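PDB 6GYE: nicotinamide-nucleotide adenylyltransferase NadR family / Ribosylnicotinamide kinase from Lactococcus lactis subsp. cremoris, which probably serves NAD+ synthesis with two activities, phosphorylating nicotinamide riboside in a kinase domain and adenylylating nicotinamide mononucleotide in another. Local coordinates for residues F23-H27 / S156-R161; I34-A38 / F74-I80; V48-D54 / L63-F67; Q58-P62 / F175-F179. All blocks are in the same frame, centred on the assembly; numbering follows the deposited sequence.

Interaction 1: F23-H27 / S156-R161; sequences FAPLH and SATQIR. With SO4 (sulfate ion), chain H; SO4 (sulfate ion), chain E.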
# COMPACT_ATOMS: atom_id res chain seq x y z
N PHE A 23 -2.15 11.51 9.84
CA PHE A 23 -2.77 10.83 8.69
C PHE A 23 -1.98 9.60 8.24
O PHE A 23 -1.58 9.47 7.08
CB PHE A 23 -2.93 11.80 7.52
CG PHE A 23 -3.72 13.02 7.85
CD1 PHE A 23 -5.08 12.93 8.07
CD2 PHE A 23 -3.10 14.26 7.95
CE1 PHE A 23 -5.82 14.06 8.37
CE2 PHE A 23 -3.83 15.39 8.22
CZ PHE A 23 -5.20 15.30 8.44
N ALA A 24 -1.80 8.68 9.18
CA ALA A 24 -1.07 7.43 8.96
C ALA A 24 -1.92 6.25 9.43
O ALA A 24 -1.56 5.55 10.38
CB ALA A 24 0.27 7.45 9.70
N PRO A 25 -3.04 5.97 8.75
CA PRO A 25 -3.56 6.58 7.52
C PRO A 25 -4.68 7.58 7.71
O PRO A 25 -5.25 7.67 8.79
CB PRO A 25 -4.10 5.37 6.78
CG PRO A 25 -4.73 4.56 7.91
CD PRO A 25 -3.85 4.80 9.12
N LEU A 26 -4.98 8.33 6.65
CA LEU A 26 -6.25 9.03 6.54
C LEU A 26 -7.40 8.02 6.56
O LEU A 26 -7.33 6.98 5.89
CB LEU A 26 -6.27 9.84 5.24
CG LEU A 26 -7.57 10.53 4.82
CD1 LEU A 26 -7.87 11.68 5.76
CD2 LEU A 26 -7.40 11.06 3.40
N HIS A 27 -8.45 8.30 7.33
CA HIS A 27 -9.61 7.41 7.36
C HIS A 27 -10.89 8.23 7.44
O HIS A 27 -10.86 9.46 7.49
CB HIS A 27 -9.51 6.37 8.49
CG HIS A 27 -9.44 6.97 9.86
ND1 HIS A 27 -10.53 7.54 10.49
CD2 HIS A 27 -8.42 7.06 10.74
CE1 HIS A 27 -10.17 7.97 11.69
NE2 HIS A 27 -8.90 7.69 11.87
N SER A 156 -9.35 4.94 16.18
CA SER A 156 -9.59 4.34 14.88
C SER A 156 -8.29 4.16 14.13
O SER A 156 -8.02 3.09 13.57
CB SER A 156 -10.57 5.19 14.06
OG SER A 156 -11.88 5.03 14.55
N ALA A 157 -7.44 5.19 14.13
CA ALA A 157 -6.14 5.08 13.46
C ALA A 157 -5.32 3.95 14.07
O ALA A 157 -4.72 3.14 13.34
CB ALA A 157 -5.39 6.40 13.55
N THR A 158 -5.32 3.84 15.40
CA THR A 158 -4.58 2.77 16.06
C THR A 158 -5.13 1.40 15.70
O THR A 158 -4.37 0.46 15.43
CB THR A 158 -4.63 3.00 17.58
OG1 THR A 158 -3.76 4.08 17.91
CG2 THR A 158 -4.19 1.76 18.34
N GLN A 159 -6.46 1.26 15.65
CA GLN A 159 -7.08 -0.01 15.29
C GLN A 159 -6.78 -0.38 13.85
O GLN A 159 -6.56 -1.56 13.54
CB GLN A 159 -8.58 0.05 15.56
CG GLN A 159 -8.92 0.15 17.07
CD GLN A 159 -10.38 0.50 17.37
OE1 GLN A 159 -11.15 0.86 16.48
NE2 GLN A 159 -10.76 0.42 18.65
N ILE A 160 -6.76 0.60 12.96
CA ILE A 160 -6.48 0.33 11.55
C ILE A 160 -5.06 -0.19 11.39
O ILE A 160 -4.82 -1.19 10.70
CB ILE A 160 -6.72 1.61 10.72
CG1 ILE A 160 -8.22 1.87 10.64
CG2 ILE A 160 -6.11 1.50 9.33
CD1 ILE A 160 -8.55 3.18 9.99
N ARG A 161 -4.09 0.46 12.05
CA ARG A 161 -2.71 0.03 11.97
C ARG A 161 -2.51 -1.36 12.57
O ARG A 161 -1.68 -2.13 12.08
CB ARG A 161 -1.80 1.05 12.65
CG ARG A 161 -1.65 2.36 11.88
CD ARG A 161 -0.59 3.27 12.49
NE ARG A 161 -0.97 3.72 13.82
CZ ARG A 161 -1.59 4.87 14.05
NH1 ARG A 161 -1.88 5.67 13.04
NH2 ARG A 161 -1.93 5.21 15.28
S SO4 H . 0.34 2.71 16.99
O1 SO4 H . -0.67 1.76 16.54
O2 SO4 H . 1.26 2.99 15.90
O3 SO4 H . -0.31 3.94 17.43
O4 SO4 H . 1.07 2.13 18.12
S SO4 E . -3.91 11.30 13.52
O1 SO4 E . -5.31 11.72 13.52
O2 SO4 E . -3.67 10.28 12.50
O3 SO4 E . -3.14 12.51 13.27
O4 SO4 E . -3.53 10.71 14.80

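Interaction 2: I34-A38 / F74-I80; sequences IYKCA and FNDEENI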
# COMPACT_ATOMS: atom_id res chain seq x y z
N ILE A 34 -13.42 16.75 8.36
CA ILE A 34 -12.92 17.73 7.40
C ILE A 34 -14.07 18.32 6.59
O ILE A 34 -14.15 19.54 6.41
CB ILE A 34 -11.85 17.09 6.49
CG1 ILE A 34 -10.57 16.87 7.30
CG2 ILE A 34 -11.61 17.93 5.21
CD1 ILE A 34 -9.62 15.85 6.70
N TYR A 35 -14.99 17.47 6.13
CA TYR A 35 -16.11 18.00 5.35
C TYR A 35 -17.06 18.84 6.20
O TYR A 35 -17.67 19.78 5.67
CB TYR A 35 -16.84 16.85 4.64
CG TYR A 35 -15.99 16.31 3.51
CD1 TYR A 35 -15.41 17.19 2.59
CD2 TYR A 35 -15.74 14.95 3.37
CE1 TYR A 35 -14.62 16.72 1.55
CE2 TYR A 35 -14.94 14.48 2.35
CZ TYR A 35 -14.39 15.37 1.44
OH TYR A 35 -13.60 14.90 0.43
N LYS A 36 -17.21 18.55 7.51
CA LYS A 36 -17.97 19.46 8.36
C LYS A 36 -17.25 20.79 8.48
O LYS A 36 -17.87 21.85 8.37
CB LYS A 36 -18.20 18.86 9.76
CG LYS A 36 -19.21 17.73 9.77
CD LYS A 36 -19.60 17.31 11.18
CE LYS A 36 -20.52 16.11 11.13
NZ LYS A 36 -21.06 15.78 12.44
N CYS A 37 -15.93 20.73 8.68
CA CYS A 37 -15.12 21.94 8.75
C CYS A 37 -15.20 22.74 7.46
O CYS A 37 -15.27 23.98 7.49
CB CYS A 37 -13.69 21.53 9.07
SG CYS A 37 -12.54 22.86 9.32
N ALA A 38 -15.22 22.06 6.30
CA ALA A 38 -15.31 22.76 5.03
C ALA A 38 -16.70 23.32 4.78
O ALA A 38 -16.84 24.26 4.00
CB ALA A 38 -14.91 21.83 3.88
N PHE A 74 -7.54 14.57 -1.80
CA PHE A 74 -8.36 15.77 -1.92
C PHE A 74 -8.10 16.50 -3.25
O PHE A 74 -8.10 17.73 -3.32
CB PHE A 74 -8.14 16.66 -0.69
CG PHE A 74 -8.66 16.04 0.60
CD1 PHE A 74 -10.01 16.10 0.93
CD2 PHE A 74 -7.81 15.34 1.45
CE1 PHE A 74 -10.51 15.51 2.10
CE2 PHE A 74 -8.28 14.74 2.62
CZ PHE A 74 -9.65 14.82 2.95
N ASN A 75 -7.89 15.75 -4.34
CA ASN A 75 -7.53 16.36 -5.62
C ASN A 75 -8.70 16.98 -6.36
O ASN A 75 -8.50 17.55 -7.44
CB ASN A 75 -6.83 15.34 -6.54
CG ASN A 75 -7.74 14.18 -6.98
OD1 ASN A 75 -8.91 14.10 -6.62
ND2 ASN A 75 -7.18 13.28 -7.78
N ASP A 76 -9.91 16.88 -5.84
CA ASP A 76 -11.11 17.36 -6.51
C ASP A 76 -11.94 18.21 -5.57
O ASP A 76 -13.16 18.04 -5.47
CB ASP A 76 -11.93 16.19 -7.06
CG ASP A 76 -13.08 16.64 -7.96
OD1 ASP A 76 -13.01 17.75 -8.54
OD2 ASP A 76 -14.08 15.90 -8.05
N GLU A 77 -11.28 19.09 -4.81
CA GLU A 77 -11.94 19.95 -3.83
C GLU A 77 -11.65 21.41 -4.14
O GLU A 77 -10.50 21.80 -4.33
CB GLU A 77 -11.50 19.63 -2.40
CG GLU A 77 -11.75 18.20 -1.95
CD GLU A 77 -13.22 17.89 -1.72
OE1 GLU A 77 -14.03 18.85 -1.68
OE2 GLU A 77 -13.55 16.68 -1.60
N GLU A 78 -12.71 22.21 -4.17
CA GLU A 78 -12.59 23.65 -4.34
C GLU A 78 -11.75 24.26 -3.22
O GLU A 78 -10.62 24.71 -3.44
CB GLU A 78 -13.98 24.28 -4.37
CG GLU A 78 -15.03 23.45 -3.64
CD GLU A 78 -16.41 23.54 -4.27
OE1 GLU A 78 -17.22 24.38 -3.82
OE2 GLU A 78 -16.68 22.78 -5.22
N ASN A 79 -12.31 24.26 -2.01
CA ASN A 79 -11.83 25.07 -0.91
C ASN A 79 -10.96 24.30 0.08
O ASN A 79 -10.88 24.67 1.25
CB ASN A 79 -13.03 25.70 -0.18
CG ASN A 79 -14.01 24.65 0.39
OD1 ASN A 79 -14.17 23.56 -0.15
ND2 ASN A 79 -14.67 25.00 1.49
N ILE A 80 -10.30 23.22 -0.34
CA ILE A 80 -9.47 22.43 0.57
C ILE A 80 -8.07 22.34 0.01
O ILE A 80 -7.86 21.80 -1.08
CB ILE A 80 -10.05 21.02 0.83
CG1 ILE A 80 -11.44 21.10 1.45
CG2 ILE A 80 -9.14 20.23 1.76
CD1 ILE A 80 -12.09 19.76 1.63

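Interaction 3: V48-D54 / L63-F67; sequences VSGYDND and LEKRF. With SO4 (sulfate ion), chain D.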
# COMPACT_ATOMS: atom_id res chain seq x y z
N VAL A 48 -0.55 18.45 7.49
CA VAL A 48 0.07 17.15 7.74
C VAL A 48 1.36 17.43 8.48
O VAL A 48 2.27 18.05 7.92
CB VAL A 48 0.38 16.40 6.44
CG1 VAL A 48 0.67 14.94 6.74
CG2 VAL A 48 -0.72 16.57 5.42
N SER A 49 1.45 16.98 9.73
CA SER A 49 2.67 17.18 10.49
C SER A 49 3.46 15.87 10.57
O SER A 49 2.90 14.78 10.44
CB SER A 49 2.37 17.72 11.89
OG SER A 49 1.51 16.85 12.58
N GLY A 50 4.77 16.00 10.75
CA GLY A 50 5.63 14.83 10.82
C GLY A 50 7.08 15.23 11.02
O GLY A 50 7.45 16.40 10.96
N TYR A 51 7.90 14.20 11.26
CA TYR A 51 9.33 14.37 11.42
C TYR A 51 9.99 13.03 11.11
O TYR A 51 9.34 11.99 11.13
CB TYR A 51 9.70 14.85 12.84
CG TYR A 51 9.10 14.00 13.95
CD1 TYR A 51 7.83 14.28 14.47
CD2 TYR A 51 9.80 12.92 14.49
CE1 TYR A 51 7.28 13.50 15.48
CE2 TYR A 51 9.26 12.15 15.51
CZ TYR A 51 8.00 12.44 15.99
OH TYR A 51 7.46 11.66 17.00
N ASP A 52 11.29 13.07 10.83
CA ASP A 52 12.02 11.85 10.50
C ASP A 52 11.81 10.79 11.58
O ASP A 52 11.88 11.07 12.77
CB ASP A 52 13.51 12.16 10.34
CG ASP A 52 13.82 12.96 9.09
OD1 ASP A 52 12.94 13.11 8.22
OD2 ASP A 52 14.97 13.45 8.96
N ASN A 53 11.50 9.57 11.13
CA ASN A 53 11.36 8.40 12.01
C ASN A 53 10.21 8.54 13.01
O ASN A 53 10.27 7.96 14.10
CB ASN A 53 12.67 8.09 12.75
CG ASN A 53 13.78 7.64 11.81
OD1 ASN A 53 13.63 7.68 10.59
ND2 ASN A 53 14.90 7.20 12.38
N ASP A 54 9.16 9.28 12.65
CA ASP A 54 7.96 9.36 13.48
C ASP A 54 7.12 8.09 13.34
O ASP A 54 7.51 7.13 12.66
CB ASP A 54 7.16 10.62 13.13
CG ASP A 54 6.66 10.64 11.67
OD1 ASP A 54 6.73 9.61 10.96
OD2 ASP A 54 6.19 11.71 11.24
N LEU A 63 6.49 11.35 6.19
CA LEU A 63 5.74 12.59 6.01
C LEU A 63 5.55 12.94 4.52
O LEU A 63 4.45 13.31 4.10
CB LEU A 63 6.46 13.72 6.74
CG LEU A 63 5.90 15.13 6.64
CD1 LEU A 63 4.44 15.13 7.06
CD2 LEU A 63 6.71 16.07 7.52
N GLU A 64 6.62 12.83 3.73
CA GLU A 64 6.51 13.17 2.31
C GLU A 64 5.45 12.33 1.62
O GLU A 64 4.67 12.84 0.80
CB GLU A 64 7.87 13.02 1.62
CG GLU A 64 7.87 13.16 0.10
CD GLU A 64 7.77 14.61 -0.38
OE1 GLU A 64 7.97 15.52 0.44
OE2 GLU A 64 7.53 14.83 -1.59
N LYS A 65 5.37 11.03 1.95
CA LYS A 65 4.40 10.17 1.29
C LYS A 65 2.98 10.45 1.76
O LYS A 65 2.05 10.46 0.94
CB LYS A 65 4.76 8.70 1.52
CG LYS A 65 3.73 7.75 0.90
CD LYS A 65 4.04 6.29 1.16
CE LYS A 65 5.28 5.85 0.41
NZ LYS A 65 5.62 4.44 0.75
N ARG A 66 2.78 10.67 3.06
CA ARG A 66 1.45 11.03 3.55
C ARG A 66 0.98 12.34 2.94
O ARG A 66 -0.20 12.49 2.61
CB ARG A 66 1.44 11.16 5.08
CG ARG A 66 2.03 9.98 5.80
CD ARG A 66 1.73 10.07 7.28
NE ARG A 66 2.98 9.94 8.01
CZ ARG A 66 3.54 10.89 8.74
NH1 ARG A 66 2.94 12.05 8.91
NH2 ARG A 66 4.69 10.64 9.32
N PHE A 67 1.88 13.30 2.81
CA PHE A 67 1.52 14.56 2.16
C PHE A 67 1.06 14.31 0.73
O PHE A 67 -0.01 14.79 0.33
CB PHE A 67 2.71 15.52 2.21
CG PHE A 67 2.58 16.70 1.30
CD1 PHE A 67 1.80 17.79 1.65
CD2 PHE A 67 3.28 16.74 0.09
CE1 PHE A 67 1.70 18.90 0.81
CE2 PHE A 67 3.19 17.84 -0.75
CZ PHE A 67 2.40 18.92 -0.39
S SO4 D . 3.07 2.15 -0.48
O1 SO4 D . 1.84 2.92 -0.34
O2 SO4 D . 3.57 2.32 -1.84
O3 SO4 D . 4.08 2.63 0.45
O4 SO4 D . 2.81 0.74 -0.18

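Interaction 4: Q58-P62 / F175-F179; sequences QIGLP and FRRHF. With NNR (Nicotinamide riboside), chain I; SO4 (sulfate ion), chain D.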
# COMPACT_ATOMS: atom_id res chain seq x y z
N GLN A 58 7.67 4.94 10.67
CA GLN A 58 8.07 3.63 11.16
C GLN A 58 7.27 2.49 10.53
O GLN A 58 7.75 1.36 10.47
CB GLN A 58 7.98 3.60 12.68
CG GLN A 58 9.11 4.36 13.32
CD GLN A 58 8.93 4.56 14.80
OE1 GLN A 58 8.54 3.63 15.51
NE2 GLN A 58 9.19 5.77 15.28
N ILE A 59 6.06 2.76 10.05
CA ILE A 59 5.30 1.74 9.35
C ILE A 59 5.35 1.97 7.84
O ILE A 59 4.51 1.44 7.10
CB ILE A 59 3.86 1.65 9.86
CG1 ILE A 59 3.08 2.93 9.55
CG2 ILE A 59 3.83 1.39 11.38
CD1 ILE A 59 1.58 2.76 9.80
N GLY A 60 6.34 2.73 7.36
CA GLY A 60 6.51 2.92 5.93
C GLY A 60 5.65 4.00 5.32
O GLY A 60 5.39 3.96 4.12
N LEU A 61 5.19 4.96 6.12
CA LEU A 61 4.42 6.11 5.63
C LEU A 61 5.07 7.40 6.12
O LEU A 61 4.50 8.12 6.94
CB LEU A 61 2.96 6.02 6.06
CG LEU A 61 2.08 4.89 5.52
CD1 LEU A 61 0.72 4.92 6.19
CD2 LEU A 61 1.90 4.97 4.01
N PRO A 62 6.26 7.74 5.62
CA PRO A 62 6.90 8.98 6.07
C PRO A 62 6.12 10.20 5.62
O PRO A 62 5.22 10.13 4.78
CB PRO A 62 8.28 8.93 5.42
CG PRO A 62 8.08 8.07 4.19
CD PRO A 62 6.96 7.11 4.49
N PHE A 175 -4.60 5.06 0.57
CA PHE A 175 -3.73 4.37 1.51
C PHE A 175 -3.88 2.85 1.47
O PHE A 175 -3.12 2.16 2.15
CB PHE A 175 -4.01 4.86 2.95
CG PHE A 175 -3.47 6.23 3.25
CD1 PHE A 175 -4.15 7.37 2.83
CD2 PHE A 175 -2.25 6.39 3.92
CE1 PHE A 175 -3.63 8.64 3.09
CE2 PHE A 175 -1.73 7.66 4.18
CZ PHE A 175 -2.43 8.78 3.77
N ARG A 176 -4.83 2.31 0.68
CA ARG A 176 -5.20 0.90 0.86
C ARG A 176 -4.11 -0.05 0.38
O ARG A 176 -3.93 -1.13 0.97
CB ARG A 176 -6.53 0.61 0.18
CG ARG A 176 -7.71 1.11 1.03
CD ARG A 176 -9.07 0.83 0.40
NE ARG A 176 -10.14 1.51 1.13
CZ ARG A 176 -11.44 1.28 0.94
NH1 ARG A 176 -11.84 0.37 0.05
NH2 ARG A 176 -12.34 1.96 1.63
N ARG A 177 -3.40 0.31 -0.69
CA ARG A 177 -2.36 -0.57 -1.21
C ARG A 177 -1.32 -0.89 -0.15
O ARG A 177 -0.91 -2.05 0.01
CB ARG A 177 -1.71 0.08 -2.44
CG ARG A 177 -0.31 -0.41 -2.74
CD ARG A 177 0.24 0.26 -3.98
NE ARG A 177 0.88 1.55 -3.74
CZ ARG A 177 0.29 2.73 -3.96
NH1 ARG A 177 -0.96 2.80 -4.43
NH2 ARG A 177 0.97 3.85 -3.71
N HIS A 178 -0.93 0.13 0.63
CA HIS A 178 0.09 -0.05 1.66
C HIS A 178 -0.32 -1.11 2.68
O HIS A 178 0.53 -1.85 3.19
CB HIS A 178 0.36 1.28 2.36
CG HIS A 178 1.37 1.19 3.45
ND1 HIS A 178 2.73 1.27 3.22
CD2 HIS A 178 1.23 1.03 4.79
CE1 HIS A 178 3.38 1.16 4.36
NE2 HIS A 178 2.50 1.01 5.33
N PHE A 179 -1.61 -1.17 3.03
CA PHE A 179 -2.07 -2.06 4.10
C PHE A 179 -2.56 -3.40 3.58
O PHE A 179 -3.04 -4.22 4.37
CB PHE A 179 -3.18 -1.39 4.91
CG PHE A 179 -2.70 -0.25 5.75
CD1 PHE A 179 -2.02 -0.49 6.93
CD2 PHE A 179 -2.89 1.05 5.34
CE1 PHE A 179 -1.56 0.56 7.70
CE2 PHE A 179 -2.42 2.10 6.11
CZ PHE A 179 -1.76 1.87 7.28
O2R NNR I . 1.29 -1.37 -7.42
C2R NNR I . 1.97 -1.63 -6.18
C3R NNR I . 2.57 -0.37 -5.56
O3R NNR I . 2.33 0.80 -6.35
C4R NNR I . 4.06 -0.62 -5.45
C5R NNR I . 4.53 -0.54 -4.01
O5R NNR I . 5.94 -0.83 -3.95
O4R NNR I . 4.33 -1.93 -5.98
C1R NNR I . 3.14 -2.57 -6.43
N1 NNR I . 2.94 -3.82 -5.69
C2 NNR I . 3.26 -4.99 -6.26
C6 NNR I . 2.43 -3.77 -4.45
C5 NNR I . 2.23 -4.94 -3.72
C4 NNR I . 2.56 -6.16 -4.29
C3 NNR I . 3.08 -6.18 -5.57
C7 NNR I . 3.44 -7.49 -6.22
O7 NNR I . 3.48 -7.56 -7.43
N7 NNR I . 3.72 -8.53 -5.44
S SO4 D . 3.07 2.15 -0.48
O1 SO4 D . 1.84 2.92 -0.34
O2 SO4 D . 3.57 2.32 -1.84
O3 SO4 D . 4.08 2.63 0.45
O4 SO4 D . 2.81 0.74 -0.18

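Interaction 1: F23-H27 / S156-R161
A24 and R161 make the polar link between this loop and helix 151-162: R161 NH1 donates to A24 O over 2.7 Å. The acceptor lies in the guanidinium plane, although the donor stands 45° above the carbonyl plane. A bend in the arginine chain at its third torsion (chi3 -66°) folds the flat group back over A157 O and turns R161 NH2 to O3 of a sulfate ion (chain H), 3.0 Å away. A leucine in place of R161 would probably leave A24 O without this donor and the sulfate without this charged partner.

The apolar contacts come from I160, whose two branches suit two neighbours. I160 CG2 rests on P25 CG at 3.6 Å, while I160 CD1 meets H27 CB at 3.7 Å.

One CH-pi contact completes the set: S156 CB sits over a face of the H27 ring, 4.0 Å from its centroid. The ring's nitrogens bond to G29 N and I153 O.

H27 opens an HTGH sequence, and S156, T158 and R161 fall in an SxTxxR pattern resembling the ISSTxxR motif, both as in related nucleotidyltransferases. With sulfates bound at R161 and at F23 N, the chemistry is consistent with a site for nucleotide phosphates.

Interaction 2: I34-A38 / F74-I80
The Y35 ring meets the E77 carboxylate at its edge, with the two planes 46° apart, while I80 CD1 and F74 CE1 approach the same ring at a slant. The F74 ring has E77 CG, from its own segment, in plane at its edge; Y35 OH and I34 CD1 come to it obliquely. At the phenol's end, Y35 OH donates to E77 OE2 over 2.7 Å, from 44° above the carboxylate plane. The glutamate chain gets there by bending at its second torsion (chi2 -71°). An alanine at E77 would probably leave the Y35 hydroxyl without this acceptor and the ring freer to swing toward solvent.

Deeper in, aliphatic groups suit the buried side. I34 CD1 touches F74 CZ at 3.9 Å, and I80 CD1 lies 4.0 Å from I34 CG2, with Y35 CE1 and A38 CB also close. The small side chain of A38 lets the loop come near, and N79 ND2 gives a weak bond to A38 O at 3.4 Å besides its bond to D42 O.

The contact thus joins helix 28-40 to the turn between helix 63-73 and strand 80-86, an outer strand of the parallel sheet. Strand 43-50 lies alongside, with L46 touching I34 and F74, and V44 touching A38.

Interaction 3: V48-D54 / L63-F67
L63 and R66 press one face of their helix onto strand 43-50, and here the fit is tight. L63 CD1 lies 3.8 Å from V48 CG1, the two side chains lying alongside, pointing opposite ways, while L63 CD2 reaches 3.5 Å from G50 O. Glycine suits position 50 because a beta carbon would collide with L63 CD1 and crowd R66 NH1.

R66 adds the polar half. Its NH2 forms a salt bridge with D54 OD2 at 2.7 Å, on the syn side of the carboxylate, and its NH1 donates to S49 O at 3.1 Å; both acceptors lie near the guanidinium plane. R66 NH1 also bonds T22 O and R66 NE bonds L61 O, so every guanidinium nitrogen is engaged. D54 OD2 accepts a second hydrogen bond, from Y51 N at 3.0 Å, on the opposite face of its plane, which fixes the carboxylate's rotation, and D54 OD1 caps A57 N.

The outer side is looser. The exposed Y51 ring merely lies over D54 CB, D52 and N53, central in the type II turn Y51-D54, do not touch the helix, and helix residue K65 extends away from the strand toward a sulfate ion (chain D), modelled too close to trust.

Segments 48-50 and 63-67 run antiparallel (170°, axes 8.6 Å apart), and strand 80-86 follows parallel to strand 43-50: a beta-alpha-beta crossover of a Rossmann-like sheet.

Interaction 4: Q58-P62 / F175-F179
A Schellman motif ends helix 55-58, and its residues I59, G60 and L61 face H178 on the short, weakly bonded helix about 176-179, which leads into the first strand of the P-loop kinase domain. G60 is the C-prime residue, its N bonded to A57 O. Its positive phi (84°) suits glycine, since a beta carbon would jam against the preceding carbonyl oxygen and come tightly onto H178 CE1.

H178 carries the contact. With its CG anti to the backbone N (chi1 179°), the imidazole reaches across to the loop, where H178 NE2 donates a weak, bent bond to I59 O at 2.7 Å. At the other nitrogen, H178 ND1 makes weak bonds to O3 and O4 of a sulfate ion (chain D), each 3.4 Å from it, and K65 and Y69 bind the same ion. L61 covers a ring face: its CD2 stands 3.9 Å from the H178 centroid, only 10° off the ring normal, in a CH-pi contact.

A leucine suits this place because its second branch serves two more rings. L61 CD1 meets the edge of F175, 4.0 Å from F175 CD2, and also touches F179. F175 in turn packs edge-to-face with Y69.

R177, beside H178, belongs to the nicotinamide riboside pocket. Its NH1 bonds N248 OD1, its NE binds the sulfate weakly, and the ribose O3R lies over a guanidinium face, though the ligand's exact placement here is doubtful. Beside these rings, I59 CD1 lies 4.3 Å from F179 CZ.

How the interactions relate
The centres of interactions 1 and 4 lie 10 Å apart, of 3 and 4 11 Å, and of 1 and 3 14 Å. Interaction 2 lies farther out, its centre about 20 Å from that of interaction 1, which it touches where L26 meets F74, and 21 Å from that of interaction 3. Interactions 2 and 3 pack helices 28-40 and 63-73 of the five-stranded-sheet domain against neighbouring loops or strands, within the sequence span of interaction 1; interaction 4 crosses all three. F175 links interactions 1 and 4, while L61 O bonds R66 NE between interactions 4 and 3, which share a sulfate. This ties the adenylyltransferase-like sheet to the connection into the kinase domain.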